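Local coordinates for protein phosphoribosyl-glycinamide (GAR) synthetase (Cryptococcus neoformans var. grubii serotype A, PDB 7LVO) that catalyses, as the N-terminal half of a bifunctional enzyme, the ATP-dependent ligation of glycine to 5-phosphoribosylamine, the second step of de novo purine biosynthesis, at residues 254-266 with 273-285. Sequence-based numbering, arbitrary orientation.
Sequences PMPAAQDHKRIGE and TGGMGAYAPAPIA
A258 CB and A280 CB meet at 3.9 Å beside a two-bridge antiparallel beta ladder of the ATP-grasp region, one residue from the Q259–Y279 pair; strand 277-280 continues the sheet onto 377-384, with 259-263 outermost within the chain. Further along, A257 CB and A285 CB press together at 3.5 Å, closer than two methyl carbons normally pack. The antiparallel register follows from the reciprocal Q259–Y279 backbone bonds and from A278 facing D260 as a non-hydrogen-bonded pair. On the Q259 face, both side chains run the same way, amide and phenol planes 62° apart. Y279 CG sits between its backbone N and carbonyl carbon (chi1 53°), which brings Y279 OH to Q259 OE1 at 2.7 Å, high above the amide plane rather than on a lone pair. E240 O holds the amide's NE2. H261 and Y279 meet rim to rim, H261 NE2 to Y279 CE1 3.6 Å. Past the strand, I264 CD1 touches M276 SD at 3.5 Å, and M276 N binds H261 O almost straight (175°). K262 NZ forms a salt bridge with E240 OE1, a predicted ATP-binding residue. At the polar edge T273 forms an ST turn, its OG1 accepting from G275 N, while T273 N and OG1 grip K262 O from opposite faces, each at 2.6 Å.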
ATOM      1  N   PRO A 254      11.382  10.407  -1.132  1.00 24.23           N
ATOM      2  CA  PRO A 254      10.828   9.314  -1.944  1.00 27.38           C
ATOM      3  C   PRO A 254      11.716   8.083  -1.935  1.00 25.80           C
ATOM      4  O   PRO A 254      12.935   8.163  -1.776  1.00 24.94           O
ATOM      5  CB  PRO A 254      10.739   9.916  -3.358  1.00 26.99           C
ATOM      6  CG  PRO A 254      10.945  11.399  -3.193  1.00 28.66           C
ATOM      7  CD  PRO A 254      11.795  11.559  -1.957  1.00 28.72           C
ATOM      8  N   MET A 255      11.085   6.931  -2.102  1.00 30.22           N
ATOM      9  CA  MET A 255      11.788   5.694  -2.403  1.00 26.63           C
ATOM     10  C   MET A 255      11.852   5.506  -3.910  1.00 20.23           C
ATOM     11  O   MET A 255      11.147   6.182  -4.665  1.00 23.95           O
ATOM     12  CB  MET A 255      11.074   4.515  -1.753  1.00 28.75           C
ATOM     13  CG  MET A 255      10.794   4.677  -0.265  1.00 30.91           C
ATOM     14  SD  MET A 255      10.117   3.159   0.449  1.00 26.21           S
ATOM     15  CE  MET A 255      11.602   2.220   0.725  1.00 19.27           C
ATOM     16  N   PRO A 256      12.700   4.596  -4.389  1.00 26.90           N
ATOM     17  CA  PRO A 256      12.737   4.318  -5.831  1.00 30.03           C
ATOM     18  C   PRO A 256      11.352   3.970  -6.354  1.00 22.56           C
ATOM     19  O   PRO A 256      10.612   3.195  -5.741  1.00 21.50           O
ATOM     20  CB  PRO A 256      13.704   3.133  -5.942  1.00 24.06           C
ATOM     21  CG  PRO A 256      14.593   3.266  -4.740  1.00 26.92           C
ATOM     22  CD  PRO A 256      13.712   3.817  -3.643  1.00 19.55           C
ATOM     23  N   ALA A 257      11.002   4.555  -7.496  1.00 24.72           N
ATOM     24  CA  ALA A 257       9.697   4.316  -8.092  1.00 24.20           C
ATOM     25  C   ALA A 257       9.519   2.834  -8.397  1.00 23.95           C
ATOM     26  O   ALA A 257      10.463   2.129  -8.753  1.00 22.73           O
ATOM     27  CB  ALA A 257       9.532   5.137  -9.372  1.00 32.27           C
ATOM     28  N   ALA A 258       8.287   2.362  -8.250  1.00 20.25           N
ATOM     29  CA  ALA A 258       7.962   0.961  -8.454  1.00 24.99           C
ATOM     30  C   ALA A 258       6.812   0.832  -9.441  1.00 23.92           C
ATOM     31  O   ALA A 258       6.086   1.788  -9.711  1.00 29.30           O
ATOM     32  CB  ALA A 258       7.594   0.279  -7.128  1.00 27.36           C
ATOM     33  N   GLN A 259       6.668  -0.375  -9.995  1.00 26.32           N
ATOM     34  CA  GLN A 259       5.538  -0.727 -10.839  1.00 20.11           C
ATOM     35  C   GLN A 259       4.932  -2.026 -10.320  1.00 21.90           C
ATOM     36  O   GLN A 259       5.659  -2.957  -9.961  1.00 26.91           O
ATOM     37  CB  GLN A 259       5.945  -0.891 -12.302  1.00 24.90           C
ATOM     38  CG  GLN A 259       6.133   0.425 -13.038  1.00 33.79           C
ATOM     39  CD  GLN A 259       6.300   0.232 -14.535  1.00 37.82           C
ATOM     40  OE1 GLN A 259       7.398  -0.047 -15.020  1.00 39.89           O
ATOM     41  NE2 GLN A 259       5.206   0.373 -15.276  1.00 32.14           N
ATOM     42  N   ASP A 260       3.604  -2.084 -10.294  1.00 24.98           N
ATOM     43  CA  ASP A 260       2.863  -3.232  -9.797  1.00 31.26           C
ATOM     44  C   ASP A 260       2.049  -3.856 -10.921  1.00 33.82           C
ATOM     45  O   ASP A 260       1.706  -3.200 -11.908  1.00 40.72           O
ATOM     46  CB  ASP A 260       1.944  -2.815  -8.637  1.00 29.76           C
ATOM     47  CG  ASP A 260       1.126  -3.968  -8.092  1.00 41.92           C
ATOM     48  OD1 ASP A 260       1.698  -5.060  -7.873  1.00 43.29           O
ATOM     49  OD2 ASP A 260      -0.089  -3.783  -7.875  1.00 44.87           O
ATOM     50  N   HIS A 261       1.755  -5.146 -10.764  1.00 32.13           N
ATOM     51  CA  HIS A 261       0.944  -5.905 -11.716  1.00 34.88           C
ATOM     52  C   HIS A 261      -0.418  -6.164 -11.072  1.00 31.40           C
ATOM     53  O   HIS A 261      -0.572  -7.099 -10.282  1.00 29.20           O
ATOM     54  CB  HIS A 261       1.629  -7.212 -12.100  1.00 26.44           C
ATOM     55  CG  HIS A 261       2.874  -7.030 -12.902  1.00 30.00           C
ATOM     56  ND1 HIS A 261       2.886  -7.085 -14.279  1.00 37.50           N
ATOM     57  CD2 HIS A 261       4.150  -6.792 -12.524  1.00 32.78           C
ATOM     58  CE1 HIS A 261       4.118  -6.893 -14.713  1.00 39.64           C
ATOM     59  NE2 HIS A 261       4.904  -6.711 -13.669  1.00 32.73           N
ATOM     60  N   LYS A 262      -1.403  -5.338 -11.425  1.00 30.17           N
ATOM     61  CA  LYS A 262      -2.711  -5.434 -10.788  1.00 34.06           C
ATOM     62  C   LYS A 262      -3.486  -6.651 -11.280  1.00 36.30           C
ATOM     63  O   LYS A 262      -4.223  -7.275 -10.511  1.00 40.52           O
ATOM     64  CB  LYS A 262      -3.513  -4.157 -11.045  1.00 44.86           C
ATOM     65  CG  LYS A 262      -2.947  -2.911 -10.386  1.00 50.17           C
ATOM     66  CD  LYS A 262      -3.774  -1.675 -10.742  1.00 61.71           C
ATOM     67  CE  LYS A 262      -3.283  -0.441  -9.996  1.00 72.94           C
ATOM     68  NZ  LYS A 262      -4.086   0.774 -10.328  1.00 58.14           N
ATOM     69  N   ARG A 263      -3.335  -7.003 -12.553  1.00 33.91           N
ATOM     70  CA  ARG A 263      -4.168  -8.039 -13.153  1.00 44.73           C
ATOM     71  C   ARG A 263      -3.615  -9.433 -12.870  1.00 41.43           C
ATOM     72  O   ARG A 263      -2.410  -9.628 -12.689  1.00 33.15           O
ATOM     73  CB  ARG A 263      -4.284  -7.814 -14.661  1.00 40.48           C
ATOM     74  CG  ARG A 263      -5.114  -6.591 -15.033  1.00 50.47           C
ATOM     75  CD  ARG A 263      -4.931  -6.207 -16.494  1.00 56.24           C
ATOM     76  NE  ARG A 263      -5.796  -5.098 -16.879  1.00 61.78           N
ATOM     77  CZ  ARG A 263      -7.023  -5.238 -17.368  1.00 66.33           C
ATOM     78  NH1 ARG A 263      -7.565  -6.432 -17.545  1.00 71.45           N
ATOM     79  NH2 ARG A 263      -7.721  -4.153 -17.689  1.00 62.19           N
ATOM     80  N   ILE A 264      -4.523 -10.413 -12.849  1.00 39.14           N
ATOM     81  CA  ILE A 264      -4.146 -11.770 -12.468  1.00 38.83           C
ATOM     82  C   ILE A 264      -3.522 -12.516 -13.639  1.00 42.07           C
ATOM     83  O   ILE A 264      -2.608 -13.325 -13.451  1.00 38.33           O
ATOM     84  CB  ILE A 264      -5.376 -12.510 -11.913  1.00 43.94           C
ATOM     85  CG1 ILE A 264      -4.979 -13.865 -11.322  1.00 46.12           C
ATOM     86  CG2 ILE A 264      -6.421 -12.721 -13.009  1.00 37.64           C
ATOM     87  CD1 ILE A 264      -4.146 -13.769 -10.061  1.00 44.89           C
ATOM     88  N   GLY A 265      -4.001 -12.269 -14.856  1.00 43.57           N
ATOM     89  CA  GLY A 265      -3.536 -13.030 -16.005  1.00 35.43           C
ATOM     90  C   GLY A 265      -2.246 -12.469 -16.584  1.00 41.41           C
ATOM     91  O   GLY A 265      -2.028 -11.257 -16.626  1.00 42.78           O
ATOM     92  N   GLU A 266      -1.385 -13.377 -17.036  1.00 35.82           N
ATOM     93  CA  GLU A 266      -0.146 -12.979 -17.687  1.00 40.29           C
ATOM     94  C   GLU A 266      -0.444 -12.087 -18.892  1.00 44.78           C
ATOM     95  O   GLU A 266      -1.528 -12.129 -19.485  1.00 38.82           O
ATOM     96  CB  GLU A 266       0.649 -14.205 -18.124  1.00 47.08           C
ATOM     97  CG  GLU A 266       1.128 -15.080 -16.974  1.00 48.10           C
ATOM     98  CD  GLU A 266       1.945 -16.269 -17.443  1.00 54.63           C
ATOM     99  OE1 GLU A 266       1.961 -16.539 -18.665  1.00 58.25           O
ATOM    100  OE2 GLU A 266       2.575 -16.936 -16.589  1.00 45.10           O
ATOM    101  N   THR A 273      -6.511  -7.409  -9.230  1.00 40.70           N
ATOM    102  CA  THR A 273      -6.205  -7.913  -7.901  1.00 34.02           C
ATOM    103  C   THR A 273      -5.600  -6.787  -7.072  1.00 37.41           C
ATOM    104  O   THR A 273      -5.448  -5.654  -7.538  1.00 33.37           O
ATOM    105  CB  THR A 273      -5.234  -9.105  -7.956  1.00 43.25           C
ATOM    106  OG1 THR A 273      -3.918  -8.647  -8.328  1.00 28.32           O
ATOM    107  CG2 THR A 273      -5.710 -10.136  -8.956  1.00 38.44           C
ATOM    108  N   GLY A 274      -5.243  -7.108  -5.832  1.00 38.17           N
ATOM    109  CA  GLY A 274      -4.512  -6.184  -4.995  1.00 31.57           C
ATOM    110  C   GLY A 274      -3.051  -6.038  -5.341  1.00 35.54           C
ATOM    111  O   GLY A 274      -2.358  -5.213  -4.739  1.00 36.47           O
ATOM    112  N   GLY A 275      -2.565  -6.821  -6.304  1.00 32.11           N
ATOM    113  CA  GLY A 275      -1.173  -6.772  -6.706  1.00 36.22           C
ATOM    114  C   GLY A 275      -0.537  -8.145  -6.751  1.00 29.41           C
ATOM    115  O   GLY A 275      -0.388  -8.795  -5.711  1.00 25.31           O
ATOM    116  N   MET A 276      -0.170  -8.601  -7.950  1.00 32.37           N
ATOM    117  CA  MET A 276       0.446  -9.910  -8.132  1.00 25.17           C
ATOM    118  C   MET A 276       1.965  -9.847  -8.213  1.00 20.48           C
ATOM    119  O   MET A 276       2.608 -10.887  -8.348  1.00 27.98           O
ATOM    120  CB  MET A 276      -0.102 -10.583  -9.395  1.00 24.41           C
ATOM    121  CG  MET A 276      -1.566 -11.011  -9.296  1.00 25.64           C
ATOM    122  SD  MET A 276      -1.860 -12.198  -7.973  1.00 35.71           S
ATOM    123  CE  MET A 276      -0.788 -13.553  -8.462  1.00 28.77           C
ATOM    124  N   GLY A 277       2.553  -8.661  -8.131  1.00 26.54           N
ATOM    125  CA  GLY A 277       3.996  -8.539  -8.175  1.00 25.37           C
ATOM    126  C   GLY A 277       4.455  -7.133  -8.493  1.00 25.75           C
ATOM    127  O   GLY A 277       3.734  -6.374  -9.143  1.00 28.19           O
ATOM    128  N   ALA A 278       5.654  -6.772  -8.041  1.00 28.61           N
ATOM    129  CA  ALA A 278       6.171  -5.427  -8.252  1.00 32.44           C
ATOM    130  C   ALA A 278       7.686  -5.478  -8.402  1.00 21.45           C
ATOM    131  O   ALA A 278       8.338  -6.472  -8.073  1.00 24.24           O
ATOM    132  CB  ALA A 278       5.780  -4.494  -7.096  1.00 28.54           C
ATOM    133  N   TYR A 279       8.237  -4.387  -8.916  1.00 22.21           N
ATOM    134  CA  TYR A 279       9.673  -4.271  -9.115  1.00 24.69           C
ATOM    135  C   TYR A 279      10.057  -2.802  -8.996  1.00 27.81           C
ATOM    136  O   TYR A 279       9.233  -1.904  -9.204  1.00 25.10           O
ATOM    137  CB  TYR A 279      10.111  -4.840 -10.473  1.00 24.86           C
ATOM    138  CG  TYR A 279       9.361  -4.268 -11.656  1.00 26.44           C
ATOM    139  CD1 TYR A 279       8.134  -4.784 -12.039  1.00 31.49           C
ATOM    140  CD2 TYR A 279       9.879  -3.203 -12.383  1.00 34.74           C
ATOM    141  CE1 TYR A 279       7.441  -4.268 -13.116  1.00 26.19           C
ATOM    142  CE2 TYR A 279       9.191  -2.675 -13.463  1.00 28.59           C
ATOM    143  CZ  TYR A 279       7.973  -3.215 -13.824  1.00 33.39           C
ATOM    144  OH  TYR A 279       7.276  -2.698 -14.893  1.00 35.05           O
ATOM    145  N   ALA A 280      11.327  -2.569  -8.654  1.00 28.55           N
ATOM    146  CA  ALA A 280      11.838  -1.215  -8.471  1.00 28.37           C
ATOM    147  C   ALA A 280      13.353  -1.268  -8.508  1.00 27.60           C
ATOM    148  O   ALA A 280      13.938  -2.285  -8.122  1.00 25.03           O
ATOM    149  CB  ALA A 280      11.355  -0.616  -7.136  1.00 24.51           C
ATOM    150  N   PRO A 281      14.021  -0.197  -8.975  1.00 25.74           N
ATOM    151  CA  PRO A 281      13.414   1.006  -9.562  1.00 27.71           C
ATOM    152  C   PRO A 281      12.800   0.724 -10.931  1.00 21.63           C
ATOM    153  O   PRO A 281      13.392   0.020 -11.725  1.00 29.80           O
ATOM    154  CB  PRO A 281      14.593   1.985  -9.691  1.00 21.82           C
ATOM    155  CG  PRO A 281      15.664   1.437  -8.814  1.00 27.82           C
ATOM    156  CD  PRO A 281      15.477  -0.053  -8.808  1.00 31.90           C
ATOM    157  N   ALA A 282      11.621   1.262 -11.179  1.00 24.22           N
ATOM    158  CA  ALA A 282      10.962   1.094 -12.467  1.00 27.75           C
ATOM    159  C   ALA A 282      11.713   1.893 -13.522  1.00 28.94           C
ATOM    160  O   ALA A 282      11.722   3.129 -13.448  1.00 26.95           O
ATOM    161  CB  ALA A 282       9.507   1.560 -12.376  1.00 35.59           C
ATOM    162  N   PRO A 283      12.342   1.252 -14.511  1.00 27.70           N
ATOM    163  CA  PRO A 283      13.099   2.026 -15.512  1.00 25.18           C
ATOM    164  C   PRO A 283      12.282   3.105 -16.200  1.00 27.72           C
ATOM    165  O   PRO A 283      12.839   4.133 -16.610  1.00 33.14           O
ATOM    166  CB  PRO A 283      13.570   0.950 -16.503  1.00 38.21           C
ATOM    167  CG  PRO A 283      13.605  -0.315 -15.706  1.00 34.57           C
ATOM    168  CD  PRO A 283      12.450  -0.202 -14.731  1.00 28.90           C
ATOM    169  N   ILE A 284      10.971   2.909 -16.337  1.00 28.91           N
ATOM    170  CA  ILE A 284      10.146   3.901 -17.014  1.00 27.09           C
ATOM    171  C   ILE A 284      10.098   5.216 -16.247  1.00 37.48           C
ATOM    172  O   ILE A 284       9.828   6.267 -16.840  1.00 25.92           O
ATOM    173  CB  ILE A 284       8.727   3.351 -17.235  1.00 37.78           C
ATOM    174  CG1 ILE A 284       7.958   4.242 -18.209  1.00 39.22           C
ATOM    175  CG2 ILE A 284       7.985   3.239 -15.910  1.00 39.69           C
ATOM    176  CD1 ILE A 284       6.633   3.661 -18.640  1.00 41.37           C
ATOM    177  N   ALA A 285      10.346   5.187 -14.936  1.00 27.03           N
ATOM    178  CA  ALA A 285      10.410   6.404 -14.134  1.00 30.49           C
ATOM    179  C   ALA A 285      11.814   6.981 -14.275  1.00 26.41           C
ATOM    180  O   ALA A 285      12.697   6.777 -13.436  1.00 23.87           O
ATOM    181  CB  ALA A 285      10.058   6.115 -12.679  1.00 34.16           C
TER